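Local coordinates for protein P-granule scaffold (Caenorhabditis japonica, PDB 5W4A) that probably serves as an assembling scaffold of germ-line P granules, its mostly helical N-terminal domain forming a two-chain assembly in the crystal, at residues A44-G49 with K53-D58; T16-N21 with Y173-I178; D79-L82 with D87-T90; G180-D185 with V192-F197; I63-G68 with G72-S77. One frame throughout, in Å; residues are numbered along the deposited sequence.

Contact 1. Residues A44-G49 with K53-D58. With EDO (1,2-ethanediol), chain T.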
# COMPACT_ATOMS: atom_id res chain seq x y z
N ALA C 44 -21.57 18.24 -1.08
CA ALA C 44 -20.42 19.05 -0.69
C ALA C 44 -20.58 19.61 0.71
O ALA C 44 -19.62 19.62 1.50
CB ALA C 44 -20.20 20.18 -1.69
N ALA C 45 -21.77 20.10 1.06
CA ALA C 45 -21.93 20.70 2.38
C ALA C 45 -21.68 19.69 3.48
O ALA C 45 -21.07 20.02 4.51
CB ALA C 45 -23.34 21.30 2.51
N TYR C 46 -22.15 18.46 3.31
CA TYR C 46 -21.94 17.43 4.31
C TYR C 46 -20.48 17.03 4.40
O TYR C 46 -19.92 16.92 5.49
CB TYR C 46 -22.80 16.22 3.98
CG TYR C 46 -22.74 15.13 5.00
CD1 TYR C 46 -23.37 15.28 6.21
CD2 TYR C 46 -22.07 13.94 4.74
CE1 TYR C 46 -23.36 14.28 7.16
CE2 TYR C 46 -22.03 12.93 5.69
CZ TYR C 46 -22.69 13.11 6.90
OH TYR C 46 -22.69 12.12 7.87
N VAL C 47 -19.84 16.76 3.25
CA VAL C 47 -18.44 16.32 3.25
C VAL C 47 -17.53 17.33 3.96
O VAL C 47 -16.60 16.94 4.71
CB VAL C 47 -17.98 16.08 1.81
CG1 VAL C 47 -16.46 16.01 1.74
CG2 VAL C 47 -18.59 14.79 1.28
N PHE C 48 -17.73 18.62 3.71
CA PHE C 48 -16.85 19.68 4.18
C PHE C 48 -17.27 20.22 5.55
O PHE C 48 -16.69 21.20 6.02
CB PHE C 48 -16.77 20.79 3.13
CG PHE C 48 -15.86 20.43 2.00
CD1 PHE C 48 -16.32 19.74 0.88
CD2 PHE C 48 -14.51 20.71 2.08
CE1 PHE C 48 -15.44 19.34 -0.12
CE2 PHE C 48 -13.63 20.29 1.09
CZ PHE C 48 -14.10 19.64 -0.02
N GLY C 49 -18.28 19.61 6.17
CA GLY C 49 -18.65 19.95 7.52
C GLY C 49 -19.50 21.19 7.66
O GLY C 49 -19.63 21.71 8.77
N LYS C 53 -26.70 17.57 7.54
CA LYS C 53 -27.70 16.87 6.75
C LYS C 53 -27.01 15.94 5.76
O LYS C 53 -26.23 16.39 4.92
CB LYS C 53 -28.59 17.88 6.02
CG LYS C 53 -29.61 17.28 5.05
CD LYS C 53 -30.14 18.33 4.07
CE LYS C 53 -30.26 17.78 2.63
NZ LYS C 53 -30.34 18.86 1.58
N LYS C 54 -27.29 14.64 5.86
CA LYS C 54 -26.69 13.68 4.95
C LYS C 54 -27.29 13.85 3.55
O LYS C 54 -28.51 14.00 3.40
CB LYS C 54 -26.92 12.24 5.42
CG LYS C 54 -26.41 11.95 6.83
CD LYS C 54 -26.92 10.59 7.31
CE LYS C 54 -26.41 10.25 8.72
NZ LYS C 54 -26.65 8.81 9.07
N PRO C 55 -26.47 13.83 2.51
CA PRO C 55 -27.02 13.88 1.15
C PRO C 55 -27.81 12.62 0.83
O PRO C 55 -27.58 11.55 1.39
CB PRO C 55 -25.78 13.99 0.26
CG PRO C 55 -24.67 13.42 1.11
CD PRO C 55 -25.00 13.76 2.51
N SER C 56 -28.75 12.76 -0.11
CA SER C 56 -29.46 11.62 -0.64
C SER C 56 -28.62 10.89 -1.68
O SER C 56 -27.60 11.40 -2.16
CB SER C 56 -30.78 12.06 -1.28
OG SER C 56 -30.52 12.87 -2.41
N VAL C 57 -29.04 9.67 -2.03
CA VAL C 57 -28.46 8.96 -3.17
C VAL C 57 -28.51 9.85 -4.41
O VAL C 57 -27.52 10.00 -5.12
CB VAL C 57 -29.18 7.61 -3.39
CG1 VAL C 57 -28.85 7.02 -4.74
CG2 VAL C 57 -28.79 6.62 -2.34
N ASP C 58 -29.66 10.46 -4.66
CA ASP C 58 -29.79 11.32 -5.84
C ASP C 58 -28.79 12.47 -5.80
O ASP C 58 -28.15 12.78 -6.82
CB ASP C 58 -31.22 11.85 -5.96
CG ASP C 58 -31.34 12.97 -7.01
OD1 ASP C 58 -31.29 12.66 -8.22
OD2 ASP C 58 -31.48 14.15 -6.62
C1 EDO T . -23.63 7.79 6.99
O1 EDO T . -24.80 6.96 6.92
C2 EDO T . -23.81 9.11 6.23
O2 EDO T . -24.43 8.95 4.94
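Y46 meets K53, K54 and P55 at a helix-loop-helix connection, where the loop leading into helix 57-64 returns past the end of helix 42-47. A Schellman motif closes the first helix: G49 has positive phi, and G49 N donates to Y46 O (3.2 Å). This reversal lets the chain return alongside the tyrosine. With CG anti to the backbone N (chi1 -176°), the Y46 ring is carried out beside the loop, and K54 runs parallel to it. K54 CA sits over one face as a CH-pi contact, 4.1 Å from the ring centroid and displaced toward the rim, while K54 CG runs 3.9 Å from Y46 CE1. K53 O approaches Y46 CD1 obliquely at 3.3 Å. At the base of the side chain, P55 lies roughly perpendicular to the tyrosine and brings its CD to 3.6 Å from Y46 CB. No hydrogen bond joins the two segments; beyond the ring, an ethanediol probably left from crystallisation lies near Y46 OH and takes a weak bond from K54 NZ to its O1. S56 then caps helix 57-64 through D59 N. The whole connection rests at the surface against helix 169-179, where I178 touches both Y46 and P55 and K177 makes a cation-pi contact with the tyrosine ring.

Contact 2. Residues T16-N21 with Y173-I178; sequences TYFFPN and YVFTKI. With EDO (1,2-ethanediol), chain T; EDO (1,2-ethanediol), chain Q.
F175 packs against two consecutive phenylalanines and uses a different part of its ring for each. Toward F18 it presents an edge: CE2 comes down on the face of F18, 3.6 Å from F18 CD1, in a T-shaped pair whose planes are 75° apart. Toward F19 it presents a face, which receives the edge of the F19 ring, with F19 CZ 3.7 Å from F175 CE1 and the planes inclined at 60°. The centroids are 5.0 Å apart in both pairs. A chi1 of -77°, placing CG opposite the carbonyl carbon, swings the F175 ring end closer to the 16-21 segment than its CB would suggest. F18 is packed on both sides, since Y17 CD2 lies over the centre of the face turned from F175.

This aromatic cluster joins the turn between the short strand 14-16 and helix 20-28 to the middle of helix 169-179, more than 150 residues later, near the centre of a predominantly helical domain. An ST motif shapes the turn: T16 OG1 accepts from F19 N (3.0 Å), and F19 itself occupies the N-cap position of helix 20-28. D171, one turn before the cluster on helix 169-179, bonds T16 OG1 and the backbone N of both Y17 and F18.

V174 and F19 run antiparallel alongside one another. Methyl CG1 of V174 settles over the face of F19 as a CH-pi contact, 3.5 Å from the ring centroid. F43 and V47 of helix 42-47 also pack against V174, F43 touching F19 as well.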
# COMPACT_ATOMS: atom_id res chain seq x y z
N THR C 16 -7.68 13.88 -6.40
CA THR C 16 -8.81 12.95 -6.36
C THR C 16 -8.83 12.04 -7.58
O THR C 16 -8.45 12.42 -8.68
CB THR C 16 -10.14 13.74 -6.23
OG1 THR C 16 -11.24 12.82 -6.13
CG2 THR C 16 -10.39 14.66 -7.39
N TYR C 17 -9.23 10.78 -7.35
CA TYR C 17 -9.64 9.88 -8.44
C TYR C 17 -11.16 9.76 -8.49
O TYR C 17 -11.77 9.96 -9.55
CB TYR C 17 -9.00 8.47 -8.29
CG TYR C 17 -9.59 7.57 -9.32
CD1 TYR C 17 -9.29 7.74 -10.67
CD2 TYR C 17 -10.55 6.63 -8.97
CE1 TYR C 17 -9.93 7.02 -11.65
CE2 TYR C 17 -11.19 5.89 -9.93
CZ TYR C 17 -10.87 6.09 -11.27
OH TYR C 17 -11.48 5.37 -12.26
N PHE C 18 -11.78 9.47 -7.35
CA PHE C 18 -13.19 9.06 -7.32
C PHE C 18 -14.17 10.23 -7.33
O PHE C 18 -15.34 10.03 -7.66
CB PHE C 18 -13.46 8.21 -6.06
CG PHE C 18 -12.85 6.83 -6.10
CD1 PHE C 18 -11.63 6.58 -5.48
CD2 PHE C 18 -13.51 5.78 -6.74
CE1 PHE C 18 -11.08 5.31 -5.52
CE2 PHE C 18 -12.96 4.51 -6.77
CZ PHE C 18 -11.74 4.28 -6.18
N PHE C 19 -13.73 11.44 -6.99
CA PHE C 19 -14.64 12.58 -6.76
C PHE C 19 -14.19 13.87 -7.45
O PHE C 19 -14.20 14.95 -6.85
CB PHE C 19 -14.80 12.81 -5.26
CG PHE C 19 -15.37 11.63 -4.51
CD1 PHE C 19 -16.70 11.31 -4.65
CD2 PHE C 19 -14.56 10.83 -3.71
CE1 PHE C 19 -17.25 10.20 -3.96
CE2 PHE C 19 -15.09 9.73 -3.04
CZ PHE C 19 -16.44 9.43 -3.18
N PRO C 20 -13.83 13.83 -8.73
CA PRO C 20 -13.37 15.09 -9.36
C PRO C 20 -14.40 16.21 -9.40
O PRO C 20 -14.02 17.38 -9.19
CB PRO C 20 -12.98 14.65 -10.78
CG PRO C 20 -13.70 13.38 -11.01
CD PRO C 20 -13.75 12.70 -9.69
N ASN C 21 -15.69 15.93 -9.67
CA ASN C 21 -16.64 17.04 -9.73
C ASN C 21 -16.93 17.58 -8.33
O ASN C 21 -17.24 18.78 -8.20
CB ASN C 21 -17.93 16.59 -10.43
CG ASN C 21 -18.81 17.75 -10.84
OD1 ASN C 21 -18.32 18.79 -11.31
ND2 ASN C 21 -20.12 17.57 -10.70
N TYR C 173 -11.25 10.19 2.82
CA TYR C 173 -12.06 11.00 3.73
C TYR C 173 -13.52 11.06 3.29
O TYR C 173 -14.43 10.90 4.11
CB TYR C 173 -11.46 12.40 3.85
CG TYR C 173 -12.16 13.23 4.91
CD1 TYR C 173 -11.98 12.91 6.26
CD2 TYR C 173 -13.01 14.25 4.58
CE1 TYR C 173 -12.62 13.61 7.25
CE2 TYR C 173 -13.65 15.00 5.61
CZ TYR C 173 -13.44 14.65 6.92
OH TYR C 173 -14.06 15.30 7.98
N VAL C 174 -13.75 11.33 2.00
CA VAL C 174 -15.12 11.37 1.49
C VAL C 174 -15.82 10.04 1.70
O VAL C 174 -16.95 9.99 2.20
CB VAL C 174 -15.15 11.76 -0.00
CG1 VAL C 174 -16.57 11.70 -0.56
CG2 VAL C 174 -14.57 13.18 -0.24
N PHE C 175 -15.17 8.92 1.33
CA PHE C 175 -15.80 7.61 1.56
C PHE C 175 -16.09 7.39 3.04
O PHE C 175 -17.15 6.85 3.39
CB PHE C 175 -14.91 6.47 1.04
CG PHE C 175 -14.94 6.28 -0.47
CD1 PHE C 175 -16.13 5.97 -1.14
CD2 PHE C 175 -13.76 6.37 -1.23
CE1 PHE C 175 -16.17 5.78 -2.53
CE2 PHE C 175 -13.80 6.16 -2.63
CZ PHE C 175 -15.00 5.88 -3.27
N THR C 176 -15.16 7.76 3.92
CA THR C 176 -15.39 7.60 5.35
C THR C 176 -16.63 8.36 5.79
O THR C 176 -17.47 7.82 6.53
CB THR C 176 -14.16 8.06 6.12
OG1 THR C 176 -13.08 7.14 5.88
CG2 THR C 176 -14.42 8.13 7.61
N LYS C 177 -16.79 9.60 5.32
CA LYS C 177 -17.94 10.42 5.69
C LYS C 177 -19.24 9.81 5.16
O LYS C 177 -20.22 9.67 5.91
CB LYS C 177 -17.77 11.85 5.16
CG LYS C 177 -16.70 12.70 5.84
CD LYS C 177 -17.14 13.21 7.22
CE LYS C 177 -18.31 14.17 7.10
NZ LYS C 177 -18.64 14.81 8.41
N ILE C 178 -19.27 9.43 3.87
CA ILE C 178 -20.52 9.01 3.24
C ILE C 178 -20.94 7.62 3.68
O ILE C 178 -22.14 7.34 3.82
CB ILE C 178 -20.39 9.09 1.70
CG1 ILE C 178 -20.19 10.54 1.29
CG2 ILE C 178 -21.58 8.43 1.00
CD1 ILE C 178 -21.40 11.43 1.54
C1 EDO T . -23.63 7.79 6.99
O1 EDO T . -24.80 6.96 6.92
C2 EDO T . -23.81 9.11 6.23
O2 EDO T . -24.43 8.95 4.94
C1 EDO Q . -24.40 5.07 1.82
O1 EDO Q . -24.35 5.07 3.26
C2 EDO Q . -25.57 5.90 1.32
O2 EDO Q . -25.27 7.30 1.39

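Contact 3. Residues D79-L82 with D87-T90; sequences DTLL and DFLT
L81 and F88 pack at the junction of two consecutive helices joined by a short loop, the later part of helix 71-84 and the start of helix 89-100, with no hydrogen bond between the two segments. The side-chain contacts are all apolar. The L81 side chain meets F88 nearly square-on, and one methyl of the leucine, CD2, reaches F88 CD2 at 3.7 Å, coming obliquely to the phenyl ring. The F88 ring turns away from helix 71-84 and runs on to V57 and I60 of helix 57-64. L82 and L89 make a lighter second pair, methyl against methyl, CD2 of L82 lying 4.1 Å from CD1 of L89. Both start from CB atoms directed away from the opposite segment and return through their branches. F92, a turn further along helix 89-100, packs on L81 and L82 together.

A backbone-to-side-chain contact accounts for the other close approach. The two segments come nearest at L81 and F88, where the CA atoms are 5.4 Å apart, and there the carbonyl oxygen L81 O lies 3.6 Å from F88 CB.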
# COMPACT_ATOMS: atom_id res chain seq x y z
N ASP C 79 -16.85 3.50 -11.08
CA ASP C 79 -15.96 3.01 -10.02
C ASP C 79 -16.45 3.49 -8.66
O ASP C 79 -16.52 2.71 -7.71
CB ASP C 79 -14.52 3.49 -10.20
CG ASP C 79 -13.71 2.71 -11.22
OD1 ASP C 79 -14.14 1.68 -11.77
OD2 ASP C 79 -12.56 3.14 -11.46
N THR C 80 -16.78 4.77 -8.56
CA THR C 80 -17.26 5.32 -7.29
C THR C 80 -18.55 4.63 -6.85
O THR C 80 -18.70 4.28 -5.68
CB THR C 80 -17.45 6.83 -7.41
OG1 THR C 80 -16.24 7.34 -7.98
CG2 THR C 80 -17.71 7.47 -6.04
N LEU C 81 -19.47 4.38 -7.79
CA LEU C 81 -20.70 3.67 -7.44
C LEU C 81 -20.40 2.28 -6.86
O LEU C 81 -21.00 1.87 -5.85
CB LEU C 81 -21.60 3.54 -8.67
CG LEU C 81 -22.20 4.80 -9.28
CD1 LEU C 81 -23.02 4.39 -10.50
CD2 LEU C 81 -23.05 5.59 -8.31
N LEU C 82 -19.48 1.54 -7.47
CA LEU C 82 -19.14 0.23 -6.93
C LEU C 82 -18.57 0.33 -5.52
O LEU C 82 -18.88 -0.49 -4.66
CB LEU C 82 -18.13 -0.48 -7.82
CG LEU C 82 -18.64 -0.89 -9.19
CD1 LEU C 82 -17.54 -1.59 -9.96
CD2 LEU C 82 -19.85 -1.83 -9.03
N ASP C 87 -26.49 0.31 -2.27
CA ASP C 87 -27.46 1.35 -2.61
C ASP C 87 -27.19 2.02 -3.95
O ASP C 87 -28.01 2.83 -4.40
CB ASP C 87 -27.50 2.43 -1.53
CG ASP C 87 -28.12 1.95 -0.23
OD1 ASP C 87 -28.85 0.93 -0.27
OD2 ASP C 87 -27.89 2.59 0.81
N PHE C 88 -26.05 1.72 -4.58
CA PHE C 88 -25.67 2.35 -5.83
C PHE C 88 -25.50 1.34 -6.97
O PHE C 88 -25.19 1.75 -8.10
CB PHE C 88 -24.38 3.16 -5.62
CG PHE C 88 -24.55 4.29 -4.63
CD1 PHE C 88 -24.41 4.06 -3.27
CD2 PHE C 88 -24.89 5.56 -5.05
CE1 PHE C 88 -24.57 5.08 -2.36
CE2 PHE C 88 -25.06 6.59 -4.15
CZ PHE C 88 -24.90 6.35 -2.79
N LEU C 89 -25.76 0.06 -6.72
CA LEU C 89 -25.49 -0.96 -7.73
C LEU C 89 -26.53 -0.97 -8.84
O LEU C 89 -26.21 -1.31 -9.99
CB LEU C 89 -25.42 -2.34 -7.07
CG LEU C 89 -25.01 -3.52 -7.94
CD1 LEU C 89 -23.59 -3.40 -8.48
CD2 LEU C 89 -25.15 -4.80 -7.13
N THR C 90 -27.77 -0.60 -8.55
CA THR C 90 -28.75 -0.47 -9.61
C THR C 90 -28.38 0.67 -10.54
O THR C 90 -28.47 0.53 -11.77
CB THR C 90 -30.15 -0.29 -9.02
OG1 THR C 90 -30.48 -1.48 -8.29
CG2 THR C 90 -31.17 -0.08 -10.12

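Contact 4. Residues G180-D185 with V192-F197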
# COMPACT_ATOMS: atom_id res chain seq x y z
N GLY C 180 -20.08 6.21 6.59
CA GLY C 180 -20.16 6.10 8.04
C GLY C 180 -19.10 5.19 8.62
O GLY C 180 -19.40 4.39 9.52
N LEU C 181 -17.87 5.27 8.13
CA LEU C 181 -16.84 4.36 8.58
C LEU C 181 -16.11 4.83 9.83
O LEU C 181 -15.27 4.08 10.35
CB LEU C 181 -15.81 4.12 7.46
CG LEU C 181 -16.45 3.66 6.14
CD1 LEU C 181 -15.40 3.51 5.06
CD2 LEU C 181 -17.23 2.37 6.31
N GLU C 182 -16.35 6.05 10.31
CA GLU C 182 -15.71 6.52 11.54
C GLU C 182 -16.48 5.98 12.75
O GLU C 182 -17.67 6.24 12.90
CB GLU C 182 -15.65 8.05 11.55
CG GLU C 182 -14.85 8.57 12.75
CD GLU C 182 -14.74 10.09 12.81
OE1 GLU C 182 -15.25 10.77 11.89
OE2 GLU C 182 -14.14 10.58 13.78
N ASP C 183 -15.79 5.22 13.59
CA ASP C 183 -16.39 4.71 14.83
C ASP C 183 -15.28 4.68 15.87
O ASP C 183 -14.17 5.16 15.64
CB ASP C 183 -17.07 3.36 14.59
CG ASP C 183 -16.08 2.21 14.30
OD1 ASP C 183 -14.86 2.33 14.53
OD2 ASP C 183 -16.55 1.16 13.83
N GLU C 184 -15.57 4.12 17.06
CA GLU C 184 -14.57 4.15 18.12
C GLU C 184 -13.28 3.43 17.73
O GLU C 184 -12.19 3.82 18.18
CB GLU C 184 -15.17 3.55 19.41
CG GLU C 184 -15.51 2.08 19.31
CD GLU C 184 -16.21 1.53 20.56
OE1 GLU C 184 -16.55 2.33 21.46
OE2 GLU C 184 -16.43 0.30 20.62
N ASP C 185 -13.36 2.39 16.89
CA ASP C 185 -12.17 1.64 16.48
C ASP C 185 -11.35 2.38 15.42
O ASP C 185 -10.13 2.25 15.39
CB ASP C 185 -12.59 0.26 15.94
CG ASP C 185 -13.31 -0.57 17.00
OD1 ASP C 185 -12.86 -0.52 18.16
OD2 ASP C 185 -14.33 -1.21 16.67
N VAL C 192 -6.02 11.04 11.33
CA VAL C 192 -4.81 11.18 10.53
C VAL C 192 -5.15 11.47 9.06
O VAL C 192 -4.53 12.33 8.41
CB VAL C 192 -3.92 9.93 10.68
CG1 VAL C 192 -2.72 10.04 9.74
CG2 VAL C 192 -3.50 9.74 12.13
N ILE C 193 -6.11 10.73 8.49
CA ILE C 193 -6.53 10.94 7.11
C ILE C 193 -7.05 12.36 6.93
O ILE C 193 -6.68 13.04 5.96
CB ILE C 193 -7.59 9.91 6.69
CG1 ILE C 193 -7.00 8.50 6.72
CG2 ILE C 193 -8.14 10.21 5.29
CD1 ILE C 193 -7.98 7.39 6.44
N ARG C 194 -7.92 12.78 7.83
CA ARG C 194 -8.44 14.15 7.80
C ARG C 194 -7.31 15.16 7.84
O ARG C 194 -7.27 16.11 7.05
CB ARG C 194 -9.39 14.36 8.96
CG ARG C 194 -10.05 15.75 8.99
CD ARG C 194 -10.92 15.91 10.25
NE ARG C 194 -12.10 15.04 10.26
CZ ARG C 194 -12.32 14.01 11.09
NH1 ARG C 194 -11.43 13.65 12.02
NH2 ARG C 194 -13.45 13.31 10.98
N ASP C 195 -6.36 14.96 8.76
CA ASP C 195 -5.25 15.90 8.88
C ASP C 195 -4.36 15.92 7.65
O ASP C 195 -3.88 16.98 7.26
CB ASP C 195 -4.45 15.61 10.14
CG ASP C 195 -5.17 16.08 11.41
OD1 ASP C 195 -6.14 16.86 11.30
OD2 ASP C 195 -4.78 15.65 12.52
N ASN C 196 -4.14 14.76 7.00
CA ASN C 196 -3.41 14.73 5.73
C ASN C 196 -4.10 15.59 4.67
O ASN C 196 -3.45 16.35 3.95
CB ASN C 196 -3.29 13.30 5.20
CG ASN C 196 -2.33 12.46 6.00
OD1 ASN C 196 -1.58 12.94 6.89
ND2 ASN C 196 -2.34 11.16 5.70
N PHE C 197 -5.42 15.47 4.57
CA PHE C 197 -6.17 16.29 3.62
C PHE C 197 -6.11 17.77 4.01
O PHE C 197 -5.82 18.62 3.15
CB PHE C 197 -7.62 15.80 3.54
CG PHE C 197 -8.48 16.65 2.65
CD1 PHE C 197 -8.03 17.03 1.40
CD2 PHE C 197 -9.74 17.02 3.05
CE1 PHE C 197 -8.81 17.85 0.56
CE2 PHE C 197 -10.54 17.81 2.19
CZ PHE C 197 -10.06 18.19 0.96
O HOH W 1 -11.74 11.12 13.92
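R194 reaches from helix 187-201 toward E182, and its guanidinium group is the part that touches. From CB, which points toward the 180-185 loop, the chain heads directly away from the backbone N and continues extended through CD, then bends at chi3 (-67°) to bring the head group round. I212 of helix 206-213 packs against this side chain. NE is the first polar atom, and it donates to the hydroxyl of Y173 on helix 169-179; this bond anchors the guanidinium before its outer end meets the loop.

The loop itself is the connection between helices 169-179 and 187-201, so the bridge ties the second helix of a consecutive pair back to the linker that precedes it. G180 ends the first helix in a Schellman motif, and E182 follows two residues later, its side chain fully extended.

At the tip the two nitrogens part company. R194 NH2 donates to E182 OE1 at 3.2 Å in a salt bridge that is far from straight, with an N-H...O angle of 139°. The oxygen lies almost in the guanidinium plane, yet the nitrogen meets the carboxylate from above its plane, the two planes being turned 42° apart. Only OE1 is bonded directly by NH2; E182 OE2 lies 4.0 Å from R194 NH2. R194 NH1 donates to a water oxygen at 3.2 Å, and that water appears to donate to E182 OE2, although the 2.5 Å between the water oxygen and E182 OE2 is unusually short and this indirect link correspondingly doubtful in detail.

Contact 5. Residues I63-G68 with G72-S77; sequences ILFPSG and GTILTS
S77 fits against the end of helix 57-64, and the tightly packed side of this helix-loop-helix turn is built round it. S77 OG donates to L64 O, the carbonyl in the last turn of that helix, across 2.7 Å; the donor stands 32° out of the carbonyl plane, at a C=O...O angle of 120°. The same residue also packs through its CB: S77 CB lies over one face of the F65 ring in a CH-pi contact, 3.7 Å from the centroid and 3.4 Å from F65 CZ. F65 is the first residue to leave helical geometry, and its chi1 of -60° carries the ring in toward helix 71-84.

Packing thins toward the start of helix 71-84. I74 touches the ring obliquely through its carbonyl, I74 O lying 3.6 Å from F65 CE1, while its methyl I74 CG2 stands off at 4.1 Å from F65 CE1. T73 reaches L64 O with only its methyl CG2, also at 4.1 Å. Small molecules, probably from the crystallisation liquor, lie near T73 and I74, and the chain between them and F65 runs out through exposed S67 and G68. Within the helix T76 OG1 bonds back to G72 O, which also accepts from T76 N on its opposite face.

Around the contact, L64 and F65 both pack on L81 of helix 71-84, and the F65 ring makes a cation-pi contact with R95 of helix 89-100. N21 of helix 20-28 bonds I63 O and touches P66, joining the turn to that helix.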
# COMPACT_ATOMS: atom_id res chain seq x y z
N ILE C 63 -23.87 14.76 -8.53
CA ILE C 63 -22.50 15.26 -8.55
C ILE C 63 -21.60 14.33 -9.35
O ILE C 63 -20.69 14.78 -10.06
CB ILE C 63 -21.99 15.44 -7.10
CG1 ILE C 63 -22.54 16.74 -6.49
CG2 ILE C 63 -20.45 15.43 -7.02
CD1 ILE C 63 -21.98 18.04 -7.11
N LEU C 64 -21.82 13.02 -9.24
CA LEU C 64 -20.99 12.04 -9.95
C LEU C 64 -21.24 12.06 -11.45
O LEU C 64 -20.32 11.84 -12.25
CB LEU C 64 -21.26 10.64 -9.40
CG LEU C 64 -20.74 10.35 -7.99
CD1 LEU C 64 -21.05 8.93 -7.66
CD2 LEU C 64 -19.22 10.63 -7.86
N PHE C 65 -22.48 12.30 -11.86
CA PHE C 65 -22.86 12.22 -13.27
C PHE C 65 -23.55 13.51 -13.71
O PHE C 65 -24.76 13.51 -14.01
CB PHE C 65 -23.77 11.01 -13.51
CG PHE C 65 -23.15 9.68 -13.17
CD1 PHE C 65 -22.40 8.98 -14.11
CD2 PHE C 65 -23.31 9.12 -11.91
CE1 PHE C 65 -21.84 7.75 -13.80
CE2 PHE C 65 -22.76 7.90 -11.59
CZ PHE C 65 -22.01 7.21 -12.54
N PRO C 66 -22.82 14.61 -13.80
CA PRO C 66 -23.43 15.86 -14.28
C PRO C 66 -23.79 15.78 -15.76
O PRO C 66 -23.30 14.94 -16.50
CB PRO C 66 -22.33 16.90 -14.02
CG PRO C 66 -21.06 16.14 -14.03
CD PRO C 66 -21.40 14.79 -13.46
N SER C 67 -24.67 16.68 -16.18
CA SER C 67 -25.06 16.70 -17.59
C SER C 67 -23.83 16.93 -18.46
O SER C 67 -22.94 17.71 -18.12
CB SER C 67 -26.09 17.80 -17.86
OG SER C 67 -26.38 17.88 -19.25
N GLY C 68 -23.79 16.21 -19.58
CA GLY C 68 -22.68 16.30 -20.50
C GLY C 68 -21.47 15.49 -20.11
O GLY C 68 -20.41 15.64 -20.73
N GLY C 72 -15.17 8.87 -20.11
CA GLY C 72 -14.25 8.74 -19.00
C GLY C 72 -14.85 9.19 -17.68
O GLY C 72 -14.60 8.58 -16.64
N THR C 73 -15.61 10.29 -17.69
CA THR C 73 -16.29 10.72 -16.47
C THR C 73 -17.27 9.66 -15.98
O THR C 73 -17.32 9.35 -14.79
CB THR C 73 -17.03 12.04 -16.71
OG1 THR C 73 -16.06 13.08 -16.88
CG2 THR C 73 -17.96 12.37 -15.55
N ILE C 74 -18.04 9.09 -16.90
CA ILE C 74 -19.02 8.07 -16.54
C ILE C 74 -18.31 6.85 -15.95
O ILE C 74 -18.71 6.32 -14.91
CB ILE C 74 -19.89 7.71 -17.75
CG1 ILE C 74 -20.79 8.90 -18.13
CG2 ILE C 74 -20.77 6.46 -17.50
CD1 ILE C 74 -21.38 8.81 -19.56
N LEU C 75 -17.25 6.38 -16.61
CA LEU C 75 -16.58 5.16 -16.13
C LEU C 75 -15.92 5.38 -14.76
O LEU C 75 -15.97 4.51 -13.89
CB LEU C 75 -15.54 4.70 -17.15
CG LEU C 75 -16.12 4.06 -18.42
CD1 LEU C 75 -15.04 3.94 -19.48
CD2 LEU C 75 -16.73 2.68 -18.14
N THR C 76 -15.32 6.55 -14.56
CA THR C 76 -14.72 6.89 -13.28
C THR C 76 -15.78 6.93 -12.19
O THR C 76 -15.62 6.33 -11.12
CB THR C 76 -14.00 8.23 -13.43
OG1 THR C 76 -12.89 8.04 -14.33
CG2 THR C 76 -13.49 8.76 -12.08
N SER C 77 -16.91 7.57 -12.48
CA SER C 77 -17.97 7.65 -11.48
C SER C 77 -18.63 6.30 -11.25
O SER C 77 -19.12 6.05 -10.15
CB SER C 77 -18.98 8.70 -11.91
OG SER C 77 -18.45 9.99 -11.65

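Contact 2 lies near the centre of the chain and joins elements far apart in sequence; the other four secure turns between neighbouring helices. Their chemistry follows their depth. Buried contacts 2 and 3 rely on apolar packing, with no hydrogen bond across their segments, whereas contact 5, also largely buried, adds a single hydroxyl-to-carbonyl bond. Contacts 1 and 4 are at the surface, the one a tyrosine packed on a lysine-proline loop and the other a salt bridge. Helix 71-84 is shared by contacts 3 and 5, and helix 57-64 by contacts 1 and 5. Contact 2 touches all four others, whereas contacts 4 and 5 lie on opposite sides of the chain's centre.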